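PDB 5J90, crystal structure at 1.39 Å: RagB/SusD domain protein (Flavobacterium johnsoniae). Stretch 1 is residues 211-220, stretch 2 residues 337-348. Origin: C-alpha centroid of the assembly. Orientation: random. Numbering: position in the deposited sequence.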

ATOM      1  N   ALA A 211      -2.634 -15.814   7.385  1.00  7.35           N
ATOM      2  CA  ALA A 211      -1.327 -15.342   7.819  1.00  7.88           C
ATOM      3  C   ALA A 211      -0.409 -15.056   6.628  1.00  7.38           C
ATOM      4  O   ALA A 211       0.213 -13.995   6.550  1.00  7.63           O
ATOM      5  CB  ALA A 211      -0.700 -16.352   8.767  1.00  7.74           C
ATOM      6  N   MET A 212      -0.335 -15.978   5.671  1.00  7.28           N
ATOM      7  CA  MET A 212       0.540 -15.757   4.532  1.00  6.10           C
ATOM      8  C   MET A 212       0.037 -14.591   3.687  1.00  7.90           C
ATOM      9  O   MET A 212       0.836 -13.850   3.111  1.00  8.21           O
ATOM     10  CB  MET A 212       0.692 -17.028   3.686  1.00  8.99           C
ATOM     11  CG  MET A 212       1.987 -17.061   2.879  1.00  8.55           C
ATOM     12  SD  MET A 212       3.477 -17.131   3.918  1.00 10.70           S
ATOM     13  CE  MET A 212       3.281 -18.760   4.643  1.00 12.81           C
ATOM     14  N   ARG A 213      -1.283 -14.414   3.621  1.00  7.94           N
ATOM     15  CA  ARG A 213      -1.846 -13.292   2.873  1.00  6.45           C
ATOM     16  C   ARG A 213      -1.250 -11.957   3.289  1.00  6.54           C
ATOM     17  O   ARG A 213      -1.062 -11.077   2.444  1.00  8.04           O
ATOM     18  CB  ARG A 213      -3.369 -13.224   3.048  1.00  8.05           C
ATOM     19  CG  ARG A 213      -4.034 -12.176   2.155  1.00  7.60           C
ATOM     20  CD  ARG A 213      -4.412 -12.763   0.789  1.00  9.52           C
ATOM     21  NE  ARG A 213      -5.630 -13.567   0.909  1.00  7.96           N
ATOM     22  CZ  ARG A 213      -5.751 -14.844   0.557  1.00  7.88           C
ATOM     23  NH1 ARG A 213      -6.912 -15.458   0.744  1.00  9.12           N
ATOM     24  NH2 ARG A 213      -4.737 -15.522   0.018  1.00  9.40           N
ATOM     25  N   ILE A 214      -0.985 -11.804   4.584  1.00  6.82           N
ATOM     26  CA  ILE A 214      -0.582 -10.500   5.110  1.00  7.18           C
ATOM     27  C   ILE A 214       0.932 -10.358   5.281  1.00  7.53           C
ATOM     28  O   ILE A 214       1.396  -9.409   5.912  1.00  9.01           O
ATOM     29  CB  ILE A 214      -1.324 -10.159   6.428  1.00  7.64           C
ATOM     30  CG1 ILE A 214      -0.903 -11.084   7.576  1.00  9.03           C
ATOM     31  CG2 ILE A 214      -2.835 -10.218   6.201  1.00  8.76           C
ATOM     32  CD1 ILE A 214      -1.401 -10.622   8.941  1.00  9.95           C
ATOM     33  N   VAL A 215       1.707 -11.261   4.686  1.00  7.31           N
ATOM     34  CA  VAL A 215       3.155 -11.237   4.926  1.00  8.39           C
ATOM     35  C   VAL A 215       3.866  -9.976   4.408  1.00  8.99           C
ATOM     36  O   VAL A 215       4.908  -9.594   4.955  1.00  9.18           O
ATOM     37  CB  VAL A 215       3.833 -12.527   4.396  1.00  8.82           C
ATOM     38  CG1 VAL A 215       3.895 -12.540   2.876  1.00 10.35           C
ATOM     39  CG2 VAL A 215       5.231 -12.679   4.997  1.00 10.86           C
ATOM     40  N   LYS A 216       3.334  -9.332   3.371  1.00  8.86           N
ATOM     41  CA  LYS A 216       3.959  -8.101   2.865  1.00  9.64           C
ATOM     42  C   LYS A 216       3.590  -6.879   3.691  1.00 10.66           C
ATOM     43  O   LYS A 216       4.405  -5.969   3.843  1.00 12.60           O
ATOM     44  CB  LYS A 216       3.646  -7.860   1.372  1.00 10.57           C
ATOM     45  CG  LYS A 216       4.042  -9.026   0.474  1.00 11.62           C
ATOM     46  CD  LYS A 216       4.364  -8.649  -0.979  1.00 17.86           C
ATOM     47  CE  LYS A 216       3.209  -7.992  -1.668  1.00 17.32           C
ATOM     48  NZ  LYS A 216       3.506  -7.848  -3.140  1.00 11.98           N
ATOM     49  N   VAL A 217       2.373  -6.830   4.220  1.00  9.08           N
ATOM     50  CA  VAL A 217       1.925  -5.651   4.953  1.00 10.46           C
ATOM     51  C   VAL A 217       2.280  -5.731   6.445  1.00 10.93           C
ATOM     52  O   VAL A 217       2.595  -4.717   7.072  1.00 11.50           O
ATOM     53  CB  VAL A 217       0.401  -5.398   4.735  1.00  9.43           C
ATOM     54  CG1 VAL A 217      -0.441  -6.480   5.397  1.00 10.30           C
ATOM     55  CG2 VAL A 217      -0.000  -4.022   5.254  1.00 11.98           C
ATOM     56  N   LYS A 218       2.241  -6.932   7.017  1.00  9.38           N
ATOM     57  CA  LYS A 218       2.518  -7.140   8.437  1.00  9.43           C
ATOM     58  C   LYS A 218       3.285  -8.450   8.628  1.00  9.29           C
ATOM     59  O   LYS A 218       2.733  -9.424   9.154  1.00  9.82           O
ATOM     60  CB  LYS A 218       1.213  -7.241   9.240  1.00 12.66           C
ATOM     61  CG  LYS A 218       0.620  -5.951   9.810  1.00 18.39           C
ATOM     62  CD  LYS A 218      -0.523  -6.299  10.782  1.00 14.84           C
ATOM     63  CE  LYS A 218      -1.317  -5.082  11.265  1.00 14.61           C
ATOM     64  NZ  LYS A 218      -2.449  -5.496  12.172  1.00 14.17           N
ATOM     65  N   PRO A 219       4.557  -8.496   8.202  1.00  9.24           N
ATOM     66  CA  PRO A 219       5.296  -9.759   8.323  1.00 10.62           C
ATOM     67  C   PRO A 219       5.404 -10.289   9.750  1.00  9.62           C
ATOM     68  O   PRO A 219       5.473 -11.508   9.909  1.00 11.08           O
ATOM     69  CB  PRO A 219       6.687  -9.429   7.761  1.00 12.70           C
ATOM     70  CG  PRO A 219       6.771  -7.940   7.781  1.00 11.02           C
ATOM     71  CD  PRO A 219       5.363  -7.441   7.563  1.00 11.44           C
ATOM     72  N   ALA A 220       5.418  -9.425  10.759  1.00 11.32           N
ATOM     73  CA  ALA A 220       5.481  -9.907  12.137  1.00 11.42           C
ATOM     74  C   ALA A 220       4.218 -10.669  12.534  1.00  9.67           C
ATOM     75  O   ALA A 220       4.296 -11.739  13.134  1.00 11.45           O
ATOM     76  CB  ALA A 220       5.760  -8.753  13.123  1.00 12.25           C
ATOM     77  N   PHE A 337       1.864 -26.214   0.394  1.00  8.10           N
ATOM     78  CA  PHE A 337       2.471 -25.087  -0.310  1.00  8.67           C
ATOM     79  C   PHE A 337       2.557 -23.842   0.574  1.00  8.55           C
ATOM     80  O   PHE A 337       3.485 -23.042   0.432  1.00  9.01           O
ATOM     81  CB  PHE A 337       1.733 -24.796  -1.620  1.00  8.79           C
ATOM     82  CG  PHE A 337       1.807 -25.926  -2.621  1.00  8.25           C
ATOM     83  CD1 PHE A 337       3.037 -26.450  -3.011  1.00  9.39           C
ATOM     84  CD2 PHE A 337       0.653 -26.477  -3.155  1.00  8.93           C
ATOM     85  CE1 PHE A 337       3.109 -27.505  -3.931  1.00 10.51           C
ATOM     86  CE2 PHE A 337       0.725 -27.525  -4.068  1.00  9.39           C
ATOM     87  CZ  PHE A 337       1.951 -28.030  -4.457  1.00 10.46           C
ATOM     88  N   LEU A 338       1.609 -23.695   1.499  1.00  8.39           N
ATOM     89  CA  LEU A 338       1.694 -22.629   2.489  1.00  8.33           C
ATOM     90  C   LEU A 338       2.899 -22.874   3.397  1.00  8.39           C
ATOM     91  O   LEU A 338       3.687 -21.959   3.647  1.00  8.89           O
ATOM     92  CB  LEU A 338       0.410 -22.567   3.315  1.00  7.79           C
ATOM     93  CG  LEU A 338      -0.748 -21.864   2.610  1.00  7.11           C
ATOM     94  CD1 LEU A 338      -2.036 -22.195   3.317  1.00  9.08           C
ATOM     95  CD2 LEU A 338      -0.510 -20.359   2.599  1.00  8.34           C
ATOM     96  N   ARG A 339       3.042 -24.105   3.881  1.00  8.01           N
ATOM     97  CA  ARG A 339       4.184 -24.443   4.729  1.00  7.67           C
ATOM     98  C   ARG A 339       5.506 -24.307   3.977  1.00  8.71           C
ATOM     99  O   ARG A 339       6.497 -23.855   4.554  1.00  8.86           O
ATOM    100  CB  ARG A 339       4.032 -25.846   5.318  1.00  9.56           C
ATOM    101  CG  ARG A 339       2.908 -25.970   6.349  1.00  9.80           C
ATOM    102  CD  ARG A 339       2.562 -27.442   6.605  1.00 17.79           C
ATOM    103  NE  ARG A 339       3.641 -28.122   7.294  1.00 21.08           N
ATOM    104  CZ  ARG A 339       3.817 -29.439   7.335  1.00 12.32           C
ATOM    105  NH1 ARG A 339       3.001 -30.286   6.701  1.00 11.55           N
ATOM    106  NH2 ARG A 339       4.837 -29.917   8.013  1.00 15.09           N
ATOM    107  N   ALA A 340       5.524 -24.668   2.696  1.00  8.28           N
ATOM    108  CA  ALA A 340       6.730 -24.527   1.885  1.00  8.92           C
ATOM    109  C   ALA A 340       7.171 -23.070   1.813  1.00  9.12           C
ATOM    110  O   ALA A 340       8.350 -22.760   2.002  1.00  9.67           O
ATOM    111  CB  ALA A 340       6.517 -25.100   0.481  1.00  9.68           C
ATOM    112  N   GLU A 341       6.229 -22.166   1.544  1.00  8.66           N
ATOM    113  CA  GLU A 341       6.559 -20.750   1.521  1.00  8.84           C
ATOM    114  C   GLU A 341       7.006 -20.267   2.907  1.00  8.23           C
ATOM    115  O   GLU A 341       7.967 -19.497   3.025  1.00  9.36           O
ATOM    116  CB  GLU A 341       5.374 -19.923   1.034  1.00  8.13           C
ATOM    117  CG  GLU A 341       5.698 -18.433   1.083  1.00  8.78           C
ATOM    118  CD  GLU A 341       4.641 -17.531   0.478  1.00  9.87           C
ATOM    119  OE1 GLU A 341       3.630 -18.018  -0.070  1.00  9.26           O
ATOM    120  OE2 GLU A 341       4.850 -16.301   0.554  1.00  9.43           O
ATOM    121  N   GLY A 342       6.320 -20.706   3.959  1.00  8.78           N
ATOM    122  CA  GLY A 342       6.725 -20.374   5.314  1.00  9.52           C
ATOM    123  C   GLY A 342       8.153 -20.814   5.593  1.00  9.63           C
ATOM    124  O   GLY A 342       8.918 -20.092   6.249  1.00 10.01           O
ATOM    125  N   ALA A 343       8.523 -21.990   5.093  1.00  9.31           N
ATOM    126  CA  ALA A 343       9.881 -22.498   5.295  1.00  9.70           C
ATOM    127  C   ALA A 343      10.890 -21.622   4.541  1.00 11.43           C
ATOM    128  O   ALA A 343      11.977 -21.331   5.057  1.00 10.97           O
ATOM    129  CB  ALA A 343       9.970 -23.941   4.839  1.00 11.25           C
ATOM    130  N   LEU A 344      10.542 -21.179   3.336  1.00 10.27           N
ATOM    131  CA  LEU A 344      11.390 -20.230   2.614  1.00 12.02           C
ATOM    132  C   LEU A 344      11.669 -18.990   3.442  1.00 12.65           C
ATOM    133  O   LEU A 344      12.750 -18.398   3.359  1.00 14.89           O
ATOM    134  CB  LEU A 344      10.704 -19.769   1.331  1.00 16.14           C
ATOM    135  CG  LEU A 344      10.828 -20.534   0.028  1.00 17.05           C
ATOM    136  CD1 LEU A 344      10.392 -19.610  -1.107  1.00 14.08           C
ATOM    137  CD2 LEU A 344      12.257 -21.045  -0.192  1.00 20.44           C
ATOM    138  N   ARG A 345      10.679 -18.584   4.231  1.00 10.89           N
ATOM    139  CA  ARG A 345      10.775 -17.393   5.062  1.00 12.17           C
ATOM    140  C   ARG A 345      11.438 -17.653   6.416  1.00 11.31           C
ATOM    141  O   ARG A 345      11.620 -16.735   7.215  1.00 12.87           O
ATOM    142  CB  ARG A 345       9.385 -16.765   5.243  1.00 10.13           C
ATOM    143  CG  ARG A 345       8.773 -16.347   3.912  1.00  9.90           C
ATOM    144  CD  ARG A 345       7.409 -15.669   4.077  1.00  9.48           C
ATOM    145  NE  ARG A 345       6.851 -15.354   2.765  1.00  9.21           N
ATOM    146  CZ  ARG A 345       7.229 -14.315   2.025  1.00  9.83           C
ATOM    147  NH1 ARG A 345       8.139 -13.461   2.473  1.00 11.19           N
ATOM    148  NH2 ARG A 345       6.703 -14.128   0.832  1.00  9.66           N
ATOM    149  N   GLY A 346      11.816 -18.905   6.669  1.00 10.56           N
ATOM    150  CA  GLY A 346      12.501 -19.249   7.907  1.00 12.02           C
ATOM    151  C   GLY A 346      11.583 -19.537   9.084  1.00 11.89           C
ATOM    152  O   GLY A 346      12.020 -19.582  10.233  1.00 13.21           O
ATOM    153  N   TRP A 347      10.295 -19.732   8.809  1.00  9.55           N
ATOM    154  CA  TRP A 347       9.321 -19.935   9.875  1.00  9.75           C
ATOM    155  C   TRP A 347       9.217 -21.395  10.318  1.00  9.25           C
ATOM    156  O   TRP A 347       9.621 -22.300   9.585  1.00 10.69           O
ATOM    157  CB  TRP A 347       7.942 -19.455   9.420  1.00 10.34           C
ATOM    158  CG  TRP A 347       7.868 -18.005   9.054  1.00 10.88           C
ATOM    159  CD1 TRP A 347       8.819 -17.040   9.252  1.00 12.62           C
ATOM    160  CD2 TRP A 347       6.764 -17.357   8.419  1.00 10.21           C
ATOM    161  NE1 TRP A 347       8.364 -15.825   8.786  1.00 12.86           N
ATOM    162  CE2 TRP A 347       7.107 -15.996   8.267  1.00 11.18           C
ATOM    163  CE3 TRP A 347       5.512 -17.795   7.966  1.00 10.22           C
ATOM    164  CZ2 TRP A 347       6.242 -15.072   7.676  1.00 11.75           C
ATOM    165  CZ3 TRP A 347       4.653 -16.868   7.385  1.00  9.70           C
ATOM    166  CH2 TRP A 347       5.028 -15.531   7.238  1.00 10.47           C
ATOM    167  N   ASN A 348       8.646 -21.613  11.497  1.00 10.03           N
ATOM    168  CA  ASN A 348       8.535 -22.956  12.069  1.00 10.93           C
ATOM    169  C   ASN A 348       7.385 -23.735  11.456  1.00 11.01           C
ATOM    170  O   ASN A 348       6.274 -23.748  12.004  1.00 11.90           O
ATOM    171  CB  ASN A 348       8.334 -22.885  13.583  1.00 13.68           C
ATOM    172  CG  ASN A 348       9.556 -22.401  14.314  1.00 20.69           C
ATOM    173  OD1 ASN A 348      10.666 -22.428  13.780  1.00 22.00           O
ATOM    174  ND2 ASN A 348       9.366 -21.970  15.556  1.00 20.09           N
TER
HETATM  175  O   HOH W   1       8.171 -12.594   9.035  1.00 29.61           O

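The two stretches lie far apart in the chain but pack side by side, burying 368 Å² in total. No direct hydrogen bond crosses between them. The contact is mostly a matter of fit.

Stretch 2 supplies the hollow. Its helix enters the stretch already formed, runs to Leu 344 and ends in a Schellman motif. There the amide N of Trp 347 bonds to Gly 342 O at 2.9 Å, and Gly 346 N bonds to Ala 343 O, also at 2.9 Å. Gly 346 makes the turn with positive phi, where a CB would be jammed against the preceding carbonyl O. After this turn, Trp 347 points its CB toward stretch 1. Leu 338, Glu 341, Gly 342, Arg 345 and Trp 347 thus surround one pocket.

The bump is Met 212, in the last turn of a helix that ends at Arg 213. It has the largest covered area of any residue here. The backbones come close at this point, with Met 212 CA 7.3 Å from Leu 338 CA. Ile 214 then leaves helical angles, and Val 215 to Val 217 have helical angles without the regular bonds. The chains stand wider here, with Val 215 CA 9.8 Å from Arg 345 CA. The t, p, p rotamer of Met 212 folds the side chain so that its methyl reaches the helix backbone. Met 212 CE lies 3.4 Å from Leu 338 O and 3.7 Å from Gly 342 N. On its way in, Met 212 CB touches Leu 338 CD2 at 3.7 Å. Met 212 CE also meets Trp 347 CZ3 at 3.6 Å. The sulfur, Met 212 SD, lies 4.6 Å from the centroid of the Trp 347 six-membered ring, in an oblique approach.

Val 215 is the second, smaller bump. Its CG2 meets Trp 347 CH2 at 3.6 Å and Arg 345 CD at 3.8 Å, so one methyl touches both the indole and the aliphatic part of the arginine. Val 215 CG1 lies over one face of the guanidinium.

Glu 341 and Arg 345 pair within stretch 2; both also bond elsewhere in the structure. Glu 341 OE2 accepts from Arg 345 NE at 3.1 Å and from Arg 345 NH2 at 2.9 Å, both part of one salt bridge. This pairing ties together two side chains that also touch Met 212: Glu 341 OE1 lies 3.5 Å from Met 212 CG, and Arg 345 NE lies 4.0 Å from Met 212 SD.

At the indole nitrogen, water 1 bridges the stretches. It donates to Pro 219 O at 3.0 Å and accepts a weak bond from Trp 347 NE1 at 3.2 Å.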